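Long-range contacts in ferredoxin CarAc (Pseudomonas resinovorans, PDB 7BUH), which shuttles electrons, through a Rieske-type [2Fe-2S] cluster, from the reductase CarAd to the terminal oxygenase CarAa of carbazole 1,9a-dioxygenase: residues Ala27-Val32 and Glu43-His48; Gly49-Ser54 and Ile63-His68. All blocks are in the same frame, centred on the assembly; numbering follows the deposited sequence.

Overall arrangement
Contacts 1 and 2 lie about 9 Å apart, centre to centre, and follow one another along the chain: 43-48 runs straight into 49-54. Contact 1 joins the first cluster-binding loop to the six-stranded antiparallel sheet; contact 2 packs the continuation of that loop against the second one. Two hydrogen bonds tie them together, Asp-44 OD2 to Ser-52 OG at 2.5 Å and Asp-44 O to Leu-53 N at 2.7 Å. They meet again at the [2Fe-2S] cluster. On one iron Cys-46 SG lies 3.8 Å from Cys-65 SG. On the other, His-48 ND1 lies 3.1 Å from His-68 ND1.

Contact 1. Residues Ala27-Val32 and Glu43-His48; sequences AAPLAV and EDTCTH. With FES (Fe2/s2 (inorganic) cluster), chain B.
The exit of the first cluster-binding loop of the Rieske fold from strand 38-43 is where this contact sits: the chain leaves the sheet through Glu-43 and Asp-44, beside Pro-29, Leu-30 and Ala-31 of strand 27-35, and then leads to the Cys-X-His half of the iron site. Leu-30 and Glu-43 form an antiparallel, non-hydrogen-bonded pair, their CA atoms 4.4 Å apart and their side chains diverging; Leu-30 turns to Val-102 and Phe-91, and its CD2 merely brushes Glu-43 CA. One step on, Asp-44 N donates to Pro-29 O over 2.9 Å. The N-H points almost straight at the oxygen (172°), although the nitrogen stands above the carbonyl plane. The same oxygen accepts a second bond from a water, which accepts from Thr-45 N, so Pro-29 O holds Asp-44 directly and Thr-45 through the water.

Asp-44 points into the contact. Its CG is anti to the backbone N (chi1 -179°), and the side chain crosses the proline ring at about a right angle, with CB 4.0 Å from Pro-29 CG. OD1 comes within 3.6 Å of Ala-31 CB, a van der Waals contact of oxygen on methyl; the hydrogen bonds of the buried carboxylate go to Ser-54 OG from OD1 and to Ser-52 OG from OD2, so Asp-44 also fastens the next part of the loop. Beyond it the chain runs away from the strand to the cluster, where Cys-46 SG binds FE2 and accepts a weak 3.6 Å hydrogen bond from His-48 N, and His-48 ND1 binds FE1 at 2.1 Å.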
loop_
_atom_site.group_PDB
_atom_site.type_symbol
_atom_site.label_atom_id
_atom_site.label_comp_id
_atom_site.label_asym_id
_atom_site.label_seq_id
_atom_site.Cartn_x
_atom_site.Cartn_y
_atom_site.Cartn_z
ATOM N N ALA A 27 3.640 -12.137 6.788
ATOM C CA ALA A 27 4.111 -11.358 5.625
ATOM C C ALA A 27 4.065 -9.858 5.962
ATOM O O ALA A 27 3.592 -9.463 7.062
ATOM C CB ALA A 27 3.329 -11.695 4.374
ATOM N N ALA A 28 4.634 -9.075 5.069
ATOM C CA ALA A 28 4.787 -7.615 5.243
ATOM C C ALA A 28 3.407 -6.977 5.188
ATOM O O ALA A 28 2.569 -7.384 4.376
ATOM C CB ALA A 28 5.651 -7.067 4.150
ATOM N N PRO A 29 3.162 -5.932 5.990
ATOM C CA PRO A 29 1.885 -5.228 5.951
ATOM C C PRO A 29 1.772 -4.387 4.672
ATOM O O PRO A 29 2.765 -4.015 4.071
ATOM C CB PRO A 29 1.932 -4.380 7.214
ATOM C CG PRO A 29 3.391 -4.129 7.387
ATOM C CD PRO A 29 4.026 -5.450 7.073
ATOM N N LEU A 30 0.528 -4.179 4.261
ATOM C CA LEU A 30 0.166 -3.315 3.108
ATOM C C LEU A 30 -0.525 -2.044 3.622
ATOM O O LEU A 30 -1.101 -2.035 4.723
ATOM C CB LEU A 30 -0.744 -4.089 2.152
ATOM C CG LEU A 30 -0.227 -5.472 1.747
ATOM C CD1 LEU A 30 -1.236 -6.203 0.879
ATOM C CD2 LEU A 30 1.118 -5.369 1.054
ATOM N N ALA A 31 -0.455 -1.001 2.816
ATOM C CA ALA A 31 -1.232 0.243 3.007
ATOM C C ALA A 31 -2.200 0.338 1.834
ATOM O O ALA A 31 -1.775 0.135 0.692
ATOM C CB ALA A 31 -0.306 1.418 3.086
ATOM N N VAL A 32 -3.465 0.592 2.117
ATOM C CA VAL A 32 -4.498 0.839 1.084
ATOM C C VAL A 32 -4.903 2.311 1.162
ATOM O O VAL A 32 -5.234 2.797 2.273
ATOM C CB VAL A 32 -5.703 -0.086 1.287
ATOM C CG1 VAL A 32 -6.786 0.199 0.285
ATOM C CG2 VAL A 32 -5.258 -1.528 1.202
ATOM N N GLU A 43 3.211 -1.820 -0.315
ATOM C CA GLU A 43 3.815 -2.158 0.977
ATOM C C GLU A 43 3.562 -0.983 1.932
ATOM O O GLU A 43 3.622 0.198 1.506
ATOM C CB GLU A 43 5.318 -2.408 0.838
ATOM C CG GLU A 43 5.630 -3.687 0.112
ATOM C CD GLU A 43 6.980 -3.745 -0.605
ATOM O OE1 GLU A 43 7.798 -2.740 -0.593
ATOM O OE2 GLU A 43 7.209 -4.827 -1.213
ATOM N N ASP A 44 3.273 -1.273 3.190
ATOM C CA ASP A 44 3.091 -0.226 4.229
ATOM C C ASP A 44 4.450 0.317 4.697
ATOM O O ASP A 44 4.509 1.486 5.188
ATOM C CB ASP A 44 2.355 -0.804 5.433
ATOM C CG ASP A 44 2.101 0.218 6.531
ATOM O OD1 ASP A 44 1.387 1.201 6.240
ATOM O OD2 ASP A 44 2.602 0.000 7.660
ATOM N N THR A 45 5.493 -0.504 4.646
ATOM C CA THR A 45 6.789 -0.176 5.291
ATOM C C THR A 45 7.587 0.716 4.350
ATOM O O THR A 45 7.883 0.291 3.264
ATOM C CB THR A 45 7.540 -1.438 5.702
ATOM O OG1 THR A 45 6.642 -2.244 6.484
ATOM C CG2 THR A 45 8.790 -1.096 6.484
ATOM N N CYS A 46 7.911 1.926 4.791
ATOM C CA CYS A 46 8.804 2.840 4.060
ATOM C C CYS A 46 10.131 2.117 3.806
ATOM O O CYS A 46 10.738 1.583 4.776
ATOM C CB CYS A 46 9.042 4.119 4.844
ATOM S SG CYS A 46 9.961 5.313 3.859
ATOM N N THR A 47 10.585 2.127 2.559
ATOM C CA THR A 47 11.830 1.414 2.173
ATOM C C THR A 47 13.056 2.088 2.780
ATOM O O THR A 47 14.095 1.421 2.883
ATOM C CB THR A 47 11.958 1.279 0.661
ATOM O OG1 THR A 47 11.944 2.595 0.116
ATOM C CG2 THR A 47 10.879 0.383 0.110
ATOM N N HIS A 48 12.946 3.357 3.155
ATOM C CA HIS A 48 14.075 4.160 3.665
ATOM C C HIS A 48 14.410 3.768 5.111
ATOM O O HIS A 48 15.515 3.290 5.354
ATOM C CB HIS A 48 13.780 5.650 3.510
ATOM C CG HIS A 48 14.869 6.481 4.073
ATOM N ND1 HIS A 48 14.673 7.210 5.227
ATOM C CD2 HIS A 48 16.152 6.673 3.682
ATOM C CE1 HIS A 48 15.792 7.878 5.498
ATOM N NE2 HIS A 48 16.725 7.525 4.586
HETATM FE FE1 FES B . 12.794 7.638 6.160
HETATM FE FE2 FES B . 10.320 6.932 5.442
HETATM S S1 FES B . 11.498 6.056 7.105
HETATM S S2 FES B . 11.515 8.654 4.684
HETATM O O HOH W 1 5.408 -3.533 4.358
#

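Contact 2. Residues Gly49-Ser54 and Ile63-His68. With NA (sodium ion), chain C; FES (Fe2/s2 (inorganic) cluster), chain B.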
loop_
_atom_site.group_PDB
_atom_site.type_symbol
_atom_site.label_atom_id
_atom_site.label_comp_id
_atom_site.label_asym_id
_atom_site.label_seq_id
_atom_site.Cartn_x
_atom_site.Cartn_y
_atom_site.Cartn_z
ATOM N N GLY A 49 13.539 4.042 6.070
ATOM C CA GLY A 49 13.850 3.854 7.500
ATOM C C GLY A 49 12.731 3.195 8.297
ATOM O O GLY A 49 12.646 3.484 9.529
ATOM N N ILE A 50 11.892 2.370 7.650
ATOM C CA ILE A 50 11.072 1.318 8.315
ATOM C C ILE A 50 9.815 1.900 8.981
ATOM O O ILE A 50 9.174 1.185 9.780
ATOM C CB ILE A 50 11.946 0.576 9.348
ATOM C CG1 ILE A 50 13.199 -0.023 8.705
ATOM C CG2 ILE A 50 11.152 -0.468 10.087
ATOM C CD1 ILE A 50 12.921 -0.972 7.564
ATOM N N ALA A 51 9.434 3.120 8.650
ATOM C CA ALA A 51 8.209 3.743 9.183
ATOM C C ALA A 51 6.992 3.058 8.563
ATOM O O ALA A 51 7.117 2.410 7.502
ATOM C CB ALA A 51 8.204 5.213 8.902
ATOM N N SER A 52 5.834 3.228 9.198
ATOM C CA SER A 52 4.530 2.816 8.622
ATOM C C SER A 52 3.971 3.970 7.780
ATOM O O SER A 52 3.594 5.017 8.338
ATOM C CB SER A 52 3.598 2.346 9.707
ATOM O OG SER A 52 2.349 2.001 9.163
ATOM N N LEU A 53 3.870 3.776 6.466
ATOM C CA LEU A 53 3.258 4.787 5.571
ATOM C C LEU A 53 1.780 5.048 5.902
ATOM O O LEU A 53 1.322 6.157 5.647
ATOM C CB LEU A 53 3.463 4.389 4.106
ATOM C CG LEU A 53 4.922 4.391 3.656
ATOM C CD1 LEU A 53 5.034 3.889 2.242
ATOM C CD2 LEU A 53 5.535 5.780 3.776
ATOM N N SER A 54 1.047 4.075 6.445
ATOM C CA SER A 54 -0.374 4.267 6.840
ATOM C C SER A 54 -0.483 5.240 8.026
ATOM O O SER A 54 -1.620 5.588 8.373
ATOM C CB SER A 54 -1.048 2.972 7.150
ATOM O OG SER A 54 -0.353 2.303 8.182
ATOM N N ILE A 63 2.016 9.664 -1.055
ATOM C CA ILE A 63 2.075 9.377 0.401
ATOM C C ILE A 63 3.376 9.972 0.944
ATOM O O ILE A 63 4.461 9.602 0.457
ATOM C CB ILE A 63 1.944 7.875 0.720
ATOM C CG1 ILE A 63 1.929 7.666 2.232
ATOM C CG2 ILE A 63 3.026 7.034 0.055
ATOM C CD1 ILE A 63 0.833 8.433 2.940
ATOM N N GLU A 64 3.246 10.809 1.962
ATOM C CA GLU A 64 4.358 11.413 2.728
ATOM C C GLU A 64 4.625 10.559 3.970
ATOM O O GLU A 64 3.731 10.417 4.804
ATOM C CB GLU A 64 4.026 12.858 3.091
ATOM C CG GLU A 64 3.761 13.704 1.875
ATOM C CD GLU A 64 3.227 15.101 2.140
ATOM O OE1 GLU A 64 2.750 15.346 3.269
ATOM O OE2 GLU A 64 3.308 15.955 1.197
ATOM N N CYS A 65 5.841 10.011 4.061
ATOM C CA CYS A 65 6.298 9.182 5.188
ATOM C C CYS A 65 6.339 10.026 6.462
ATOM O O CYS A 65 6.891 11.123 6.452
ATOM C CB CYS A 65 7.703 8.659 4.911
ATOM S SG CYS A 65 8.312 7.678 6.298
ATOM N N PRO A 66 5.815 9.541 7.599
ATOM C CA PRO A 66 5.829 10.341 8.826
ATOM C C PRO A 66 7.206 10.465 9.494
ATOM O O PRO A 66 7.368 11.350 10.316
ATOM C CB PRO A 66 4.842 9.567 9.714
ATOM C CG PRO A 66 4.967 8.141 9.278
ATOM C CD PRO A 66 5.166 8.235 7.782
ATOM N N PHE A 67 8.189 9.624 9.165
ATOM C CA PHE A 67 9.457 9.606 9.932
ATOM C C PHE A 67 10.394 10.703 9.395
ATOM O O PHE A 67 10.752 11.615 10.223
ATOM C CB PHE A 67 10.039 8.195 9.992
ATOM C CG PHE A 67 10.899 7.998 11.208
ATOM C CD1 PHE A 67 10.371 8.174 12.485
ATOM C CD2 PHE A 67 12.251 7.718 11.083
ATOM C CE1 PHE A 67 11.179 8.037 13.605
ATOM C CE2 PHE A 67 13.057 7.583 12.205
ATOM C CZ PHE A 67 12.518 7.736 13.462
ATOM N N HIS A 68 10.737 10.680 8.103
ATOM C CA HIS A 68 11.703 11.638 7.498
ATOM C C HIS A 68 11.096 12.455 6.362
ATOM O O HIS A 68 11.861 13.165 5.713
ATOM C CB HIS A 68 12.966 10.970 6.939
ATOM C CG HIS A 68 13.650 10.092 7.921
ATOM N ND1 HIS A 68 13.727 8.731 7.741
ATOM C CD2 HIS A 68 14.252 10.369 9.100
ATOM C CE1 HIS A 68 14.366 8.199 8.772
ATOM N NE2 HIS A 68 14.704 9.190 9.617
HETATM NA NA NA C . 2.631 18.066 1.230
HETATM FE FE1 FES B . 12.794 7.638 6.160
HETATM FE FE2 FES B . 10.320 6.932 5.442
HETATM S S1 FES B . 11.498 6.056 7.105
HETATM S S2 FES B . 11.515 8.654 4.684
HETATM O O HOH W 2 0.672 17.562 2.882
HETATM O O HOH W 3 3.554 18.064 3.392
#
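Ala-51 and Leu-53 both pack on Cys-65 of the second cluster-binding loop of the Rieske domain, at different ends of it. The methyl of Ala-51 points across the contact and touches Cys-65 SG at 3.6 Å and Phe-67 CB at 3.7 Å; the cluster sulfide S1 is almost as close. It therefore sits against both a ligand sulfur and an inorganic one. Leu-53 starts out alongside the other segment, but its end comes nearer: CG is anti to the carbonyl carbon (chi1 -65°), and the CD2 branch lies 3.8 Å from both CA and CB of Cys-65. Its CB meets Ile-63 CG1, while Ile-63 CD1 reaches the carbonyl oxygen of Leu-53. Phe-72 and Tyr-33 pack against both Leu-53 and Ile-63. Pro-66 sets its CG 3.5 Å from Ser-52 O.

Farther along, sulfide S2 lies in the plane of the His-68 imidazole, at its edge. His-68 ND1 binds FE1, and Cys-65 SG binds FE2. At the strand end, Glu-64 turns away from 49-54 and shares a sodium ion with Asp-59.

Across the contact, then, the two segments meet mainly through van der Waals packing, with Ala-51 and Leu-53 against Cys-65. Cys-65 SG also accepts a hydrogen bond from Phe-67 N (3.5 Å, 166°), which would be expected to draw charge from the thiolate and so favour the reduced cluster.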